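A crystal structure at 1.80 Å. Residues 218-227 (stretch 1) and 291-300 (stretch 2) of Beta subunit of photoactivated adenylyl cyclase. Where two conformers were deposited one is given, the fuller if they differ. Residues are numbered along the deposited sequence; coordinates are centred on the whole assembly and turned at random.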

ATOM      1  N   ALA A 218     -17.951   5.163 -13.422  1.00 16.34           N
ATOM      2  CA  ALA A 218     -17.876   5.572 -12.019  1.00 14.49           C
ATOM      3  C   ALA A 218     -19.255   5.594 -11.359  1.00 17.10           C
ATOM      4  O   ALA A 218     -19.410   5.178 -10.199  1.00 17.43           O
ATOM      5  CB  ALA A 218     -17.215   6.946 -11.929  1.00 15.56           C
ATOM      6  N   ILE A 219     -20.264   6.097 -12.067  1.00 18.49           N
ATOM      7  CA  ILE A 219     -21.623   6.104 -11.528  0.53 17.49           C
ATOM      8  C   ILE A 219     -22.143   4.675 -11.401  1.00 17.83           C
ATOM      9  O   ILE A 219     -22.718   4.291 -10.379  1.00 16.08           O
ATOM     10  CB  ILE A 219     -22.543   6.957 -12.420  0.53 21.02           C
ATOM     11  CG1 ILE A 219     -22.015   8.389 -12.514  0.53 19.82           C
ATOM     12  CG2 ILE A 219     -23.990   6.909 -11.916  0.53 19.79           C
ATOM     13  CD1 ILE A 219     -22.045   9.121 -11.211  0.53 22.31           C
ATOM     14  N   ARG A 220     -21.955   3.875 -12.456  1.00 16.17           N
ATOM     15  CA  ARG A 220     -22.408   2.480 -12.439  1.00 17.33           C
ATOM     16  C   ARG A 220     -21.714   1.682 -11.341  1.00 18.61           C
ATOM     17  O   ARG A 220     -22.342   0.845 -10.674  1.00 20.20           O
ATOM     18  CB  ARG A 220     -22.159   1.838 -13.809  1.00 19.23           C
ATOM     19  CG  ARG A 220     -23.001   2.437 -14.893  1.00 16.30           C
ATOM     20  CD  ARG A 220     -22.648   1.909 -16.283  1.00 17.40           C
ATOM     21  NE  ARG A 220     -23.584   2.479 -17.250  1.00 22.23           N
ATOM     22  CZ  ARG A 220     -23.251   2.837 -18.486  1.00 24.16           C
ATOM     23  NH1 ARG A 220     -22.003   2.687 -18.895  1.00 24.37           N
ATOM     24  NH2 ARG A 220     -24.157   3.351 -19.307  1.00 22.81           N
ATOM     25  N   THR A 221     -20.408   1.884 -11.178  1.00 20.36           N
ATOM     26  CA  THR A 221     -19.699   1.295 -10.051  1.00 19.07           C
ATOM     27  C   THR A 221     -20.416   1.592  -8.743  1.00 17.85           C
ATOM     28  O   THR A 221     -20.699   0.688  -7.946  1.00 16.49           O
ATOM     29  CB  THR A 221     -18.279   1.849 -10.004  1.00 18.96           C
ATOM     30  OG1 THR A 221     -17.526   1.328 -11.103  1.00 17.65           O
ATOM     31  CG2 THR A 221     -17.610   1.462  -8.696  1.00 20.09           C
ATOM     32  N   SER A 222     -20.693   2.870  -8.504  1.00 15.44           N
ATOM     33  CA  SER A 222     -21.313   3.289  -7.251  1.00 15.45           C
ATOM     34  C   SER A 222     -22.676   2.638  -7.062  1.00 14.44           C
ATOM     35  O   SER A 222     -23.012   2.168  -5.966  1.00 16.94           O
ATOM     36  CB  SER A 222     -21.433   4.815  -7.239  1.00 19.12           C
ATOM     37  OG  SER A 222     -20.152   5.396  -7.441  1.00 17.25           O
ATOM     38  N   LEU A 223     -23.511   2.656  -8.105  1.00 16.44           N
ATOM     39  CA  LEU A 223     -24.836   2.046  -7.986  1.00 17.65           C
ATOM     40  C   LEU A 223     -24.738   0.539  -7.803  1.00 18.47           C
ATOM     41  O   LEU A 223     -25.520  -0.058  -7.053  1.00 17.80           O
ATOM     42  CB  LEU A 223     -25.673   2.377  -9.221  1.00 15.71           C
ATOM     43  CG  LEU A 223     -25.866   3.871  -9.442  1.00 21.05           C
ATOM     44  CD1 LEU A 223     -26.497   4.121 -10.816  1.00 20.18           C
ATOM     45  CD2 LEU A 223     -26.727   4.455  -8.329  1.00 17.61           C
ATOM     46  N   ASP A 224     -23.791  -0.096  -8.487  1.00 18.40           N
ATOM     47  CA  ASP A 224     -23.625  -1.538  -8.335  1.00 18.08           C
ATOM     48  C   ASP A 224     -23.198  -1.898  -6.921  1.00 18.77           C
ATOM     49  O   ASP A 224     -23.659  -2.907  -6.365  1.00 18.26           O
ATOM     50  CB  ASP A 224     -22.610  -2.070  -9.354  1.00 16.62           C
ATOM     51  CG  ASP A 224     -23.204  -2.222 -10.747  1.00 28.14           C
ATOM     52  OD1 ASP A 224     -24.370  -1.814 -10.947  1.00 23.59           O
ATOM     53  OD2 ASP A 224     -22.504  -2.749 -11.643  1.00 25.52           O
ATOM     54  N   ILE A 225     -22.314  -1.095  -6.321  1.00 15.96           N
ATOM     55  CA  ILE A 225     -21.941  -1.298  -4.921  0.50 17.27           C
ATOM     56  C   ILE A 225     -23.171  -1.231  -4.032  1.00 18.26           C
ATOM     57  O   ILE A 225     -23.434  -2.127  -3.215  1.00 15.32           O
ATOM     58  CB  ILE A 225     -20.911  -0.245  -4.477  0.50 18.24           C
ATOM     59  CG1 ILE A 225     -19.604  -0.409  -5.235  0.50 20.09           C
ATOM     60  CG2 ILE A 225     -20.676  -0.339  -2.972  0.50 19.09           C
ATOM     61  CD1 ILE A 225     -18.985  -1.708  -5.018  0.50 23.00           C
ATOM     62  N   ILE A 226     -23.922  -0.139  -4.168  1.00 18.35           N
ATOM     63  CA  ILE A 226     -25.137   0.031  -3.376  1.00 21.86           C
ATOM     64  C   ILE A 226     -26.075  -1.147  -3.583  1.00 23.02           C
ATOM     65  O   ILE A 226     -26.643  -1.692  -2.623  1.00 18.37           O
ATOM     66  CB  ILE A 226     -25.804   1.361  -3.756  1.00 17.72           C
ATOM     67  CG1 ILE A 226     -24.919   2.542  -3.341  1.00 18.57           C
ATOM     68  CG2 ILE A 226     -27.242   1.454  -3.203  1.00 20.54           C
ATOM     69  CD1 ILE A 226     -25.301   3.842  -4.050  1.00 21.28           C
ATOM     70  N   SER A 227     -26.238  -1.564  -4.836  1.00 18.42           N
ATOM     71  CA  SER A 227     -27.156  -2.651  -5.154  1.00 17.97           C
ATOM     72  C   SER A 227     -26.701  -3.956  -4.519  1.00 19.10           C
ATOM     73  O   SER A 227     -27.514  -4.708  -3.973  1.00 19.56           O
ATOM     74  CB  SER A 227     -27.280  -2.803  -6.671  1.00 18.95           C
ATOM     75  OG  SER A 227     -28.056  -3.948  -6.998  1.00 26.32           O
ATOM     76  N   TYR A 291     -30.003  10.571  -0.778  1.00 23.62           N
ATOM     77  CA  TYR A 291     -29.309   9.813  -1.806  1.00 18.77           C
ATOM     78  C   TYR A 291     -27.993   9.298  -1.244  1.00 19.84           C
ATOM     79  O   TYR A 291     -27.329   9.979  -0.459  1.00 24.98           O
ATOM     80  CB  TYR A 291     -28.997  10.673  -3.048  1.00 21.07           C
ATOM     81  CG  TYR A 291     -30.232  11.263  -3.670  1.00 22.56           C
ATOM     82  CD1 TYR A 291     -30.775  12.446  -3.194  1.00 25.49           C
ATOM     83  CD2 TYR A 291     -30.866  10.622  -4.724  1.00 25.83           C
ATOM     84  CE1 TYR A 291     -31.913  12.980  -3.748  1.00 31.07           C
ATOM     85  CE2 TYR A 291     -32.018  11.146  -5.283  1.00 34.21           C
ATOM     86  CZ  TYR A 291     -32.529  12.326  -4.793  1.00 37.47           C
ATOM     87  OH  TYR A 291     -33.661  12.861  -5.341  1.00 37.34           O
ATOM     88  N   ALA A 292     -27.603   8.108  -1.690  1.00 21.70           N
ATOM     89  CA  ALA A 292     -26.392   7.442  -1.216  1.00 18.52           C
ATOM     90  C   ALA A 292     -25.164   7.743  -2.068  1.00 20.64           C
ATOM     91  O   ALA A 292     -24.076   7.216  -1.784  1.00 18.37           O
ATOM     92  CB  ALA A 292     -26.624   5.933  -1.163  1.00 19.87           C
ATOM     93  N   LEU A 293     -25.317   8.551  -3.115  1.00 21.11           N
ATOM     94  CA  LEU A 293     -24.232   8.925  -4.013  1.00 22.73           C
ATOM     95  C   LEU A 293     -24.290  10.429  -4.226  1.00 21.20           C
ATOM     96  O   LEU A 293     -25.355  10.966  -4.529  1.00 20.33           O
ATOM     97  CB  LEU A 293     -24.363   8.204  -5.358  1.00 21.80           C
ATOM     98  CG  LEU A 293     -23.486   8.687  -6.509  1.00 23.51           C
ATOM     99  CD1 LEU A 293     -22.026   8.429  -6.172  1.00 17.28           C
ATOM    100  CD2 LEU A 293     -23.883   7.981  -7.797  1.00 23.13           C
ATOM    101  N   ALA A 294     -23.161  11.108  -4.076  1.00 17.85           N
ATOM    102  CA  ALA A 294     -23.108  12.539  -4.352  1.00 19.11           C
ATOM    103  C   ALA A 294     -21.861  12.858  -5.155  1.00 17.45           C
ATOM    104  O   ALA A 294     -20.794  12.307  -4.884  1.00 22.69           O
ATOM    105  CB  ALA A 294     -23.108  13.367  -3.060  1.00 20.76           C
ATOM    106  N   PHE A 295     -21.980  13.768  -6.124  1.00 21.44           N
ATOM    107  CA  PHE A 295     -20.820  14.070  -6.947  1.00 17.41           C
ATOM    108  C   PHE A 295     -20.889  15.502  -7.462  1.00 19.14           C
ATOM    109  O   PHE A 295     -21.901  16.206  -7.320  1.00 22.02           O
ATOM    110  CB  PHE A 295     -20.661  13.044  -8.088  1.00 15.19           C
ATOM    111  CG  PHE A 295     -21.898  12.847  -8.915  1.00 17.46           C
ATOM    112  CD1 PHE A 295     -22.265  13.784  -9.870  1.00 18.63           C
ATOM    113  CD2 PHE A 295     -22.680  11.705  -8.752  1.00 20.39           C
ATOM    114  CE1 PHE A 295     -23.407  13.607 -10.641  1.00 18.86           C
ATOM    115  CE2 PHE A 295     -23.829  11.527  -9.519  1.00 23.08           C
ATOM    116  CZ  PHE A 295     -24.189  12.469 -10.456  1.00 18.96           C
ATOM    117  N   THR A 296     -19.774  15.937  -8.040  1.00 22.40           N
ATOM    118  CA  THR A 296     -19.620  17.312  -8.495  1.00 23.03           C
ATOM    119  C   THR A 296     -20.150  17.497  -9.910  1.00 22.02           C
ATOM    120  O   THR A 296     -20.398  16.537 -10.641  1.00 21.14           O
ATOM    121  CB  THR A 296     -18.152  17.735  -8.455  1.00 24.30           C
ATOM    122  OG1 THR A 296     -17.394  16.879  -9.320  1.00 20.71           O
ATOM    123  CG2 THR A 296     -17.602  17.629  -7.041  1.00 20.16           C
ATOM    124  N   ALA A 297     -20.315  18.771 -10.288  1.00 21.67           N
ATOM    125  CA  ALA A 297     -20.673  19.100 -11.662  1.00 27.00           C
ATOM    126  C   ALA A 297     -19.665  18.536 -12.658  1.00 22.97           C
ATOM    127  O   ALA A 297     -20.044  18.116 -13.752  1.00 21.68           O
ATOM    128  CB  ALA A 297     -20.794  20.614 -11.827  1.00 32.22           C
ATOM    129  N   GLY A 298     -18.385  18.484 -12.285  1.00 21.79           N
ATOM    130  CA  GLY A 298     -17.385  17.957 -13.200  1.00 21.63           C
ATOM    131  C   GLY A 298     -17.575  16.481 -13.490  1.00 23.92           C
ATOM    132  O   GLY A 298     -17.323  16.015 -14.603  1.00 23.43           O
ATOM    133  N   VAL A 299     -18.006  15.718 -12.485  1.00 21.98           N
ATOM    134  CA  VAL A 299     -18.329  14.313 -12.719  1.00 17.09           C
ATOM    135  C   VAL A 299     -19.489  14.210 -13.688  1.00 18.29           C
ATOM    136  O   VAL A 299     -19.477  13.395 -14.615  1.00 22.66           O
ATOM    137  CB  VAL A 299     -18.644  13.607 -11.388  1.00 17.58           C
ATOM    138  CG1 VAL A 299     -19.223  12.213 -11.664  1.00 20.80           C
ATOM    139  CG2 VAL A 299     -17.381  13.512 -10.537  1.00 14.72           C
ATOM    140  N   LYS A 300     -20.506  15.057 -13.489  1.00 21.10           N
ATOM    141  CA  LYS A 300     -21.669  15.059 -14.369  1.00 23.40           C
ATOM    142  C   LYS A 300     -21.258  15.280 -15.817  1.00 22.98           C
ATOM    143  O   LYS A 300     -21.721  14.570 -16.718  1.00 25.45           O
ATOM    144  CB  LYS A 300     -22.657  16.139 -13.911  1.00 20.90           C
ATOM    145  CG  LYS A 300     -23.922  16.272 -14.757  1.00 28.96           C
ATOM    146  CD  LYS A 300     -24.837  17.338 -14.171  1.00 31.33           C
ATOM    147  CE  LYS A 300     -26.087  17.546 -15.022  1.00 40.41           C
ATOM    148  NZ  LYS A 300     -25.788  18.149 -16.348  1.00 39.28           N
TER

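A helix and a strand lie against each other here with nothing polar joining them. No hydrogen bond crosses between the stretches; the contact is a matter of fit, burying 288 Å² counted over both sides. Helix 218-227 runs nearly antiparallel to the strand that begins at L293, at 166°, and the axes come within 10.1 Å, a spacing that leaves room for one layer of interleaved side chains.

The helix reads the strand through one stripe of its surface. I219, S222 and I226 are spaced three and four residues apart, so they fall along the same side, while T221, D224, I225 and S227 stay out of reach and R220 points away. The strand alternates in its own fashion: L293 and F295 point toward the helix and A294 does not. Because the directions oppose, the early helix residue I219 meets the later part of stretch 2, and I226 meets its beginning.

I219 is the main bump at one end. Its CA-to-CB bond points sideways, but with both chi angles in m, its end comes nearer the other stretch. There CD1 sits in a hollow with three apolar walls: L293 CD2 at 4.0 Å from I219 CD1, F295 CE2 at 3.4 Å, and V299 CG1 at 4.2 Å. The approach to the F295 ring is oblique. Each wall offers carbon only, and a terminal methyl carried on a beta-branched side chain can fill such a pocket with carbon alone.

L293 is the reciprocal bump, with the largest covered area of any residue in the contact, 74 Å². Its t, p rotamer spreads the two methyls across the helix: L293 CD1 lies 3.8 Å from S222 OG, and CD2, besides touching I219, lies 4.0 Å from S222 CB. This is where a small helix residue suits its place. S222 and L293 have CA atoms 7.1 Å apart, and the short serine side chain leaves space for the leucine to lie over it. Its polarity is dealt with locally: in the m rotamer, S222 OG donates to A218 O at 2.9 Å, the same carbonyl oxygen that accepts from S222 N at 3.1 Å. The hydroxyl thus folds back on its own helix and can sit buried beside a methyl.

At the other end the sizes are reversed. I226 points toward stretch 2 and extends its CD1, with chi2 in t, to 3.8 Å from A292 CB. A292, in the loop before the strand, is small, and its single methyl receives the long isoleucine.

V299 reaches the contact from the helix that follows the strand. At the start of that helix T296 serves as N-cap, its OG1 accepting a weak hydrogen bond from V299 N at 3.4 Å; V299, one of three residues lining the I219 pocket, is thus also the donor of the weak capping bond. The rule to take away is complementary size: large against small at S222 and A292, and a methyl tip set among larger side chains at I219.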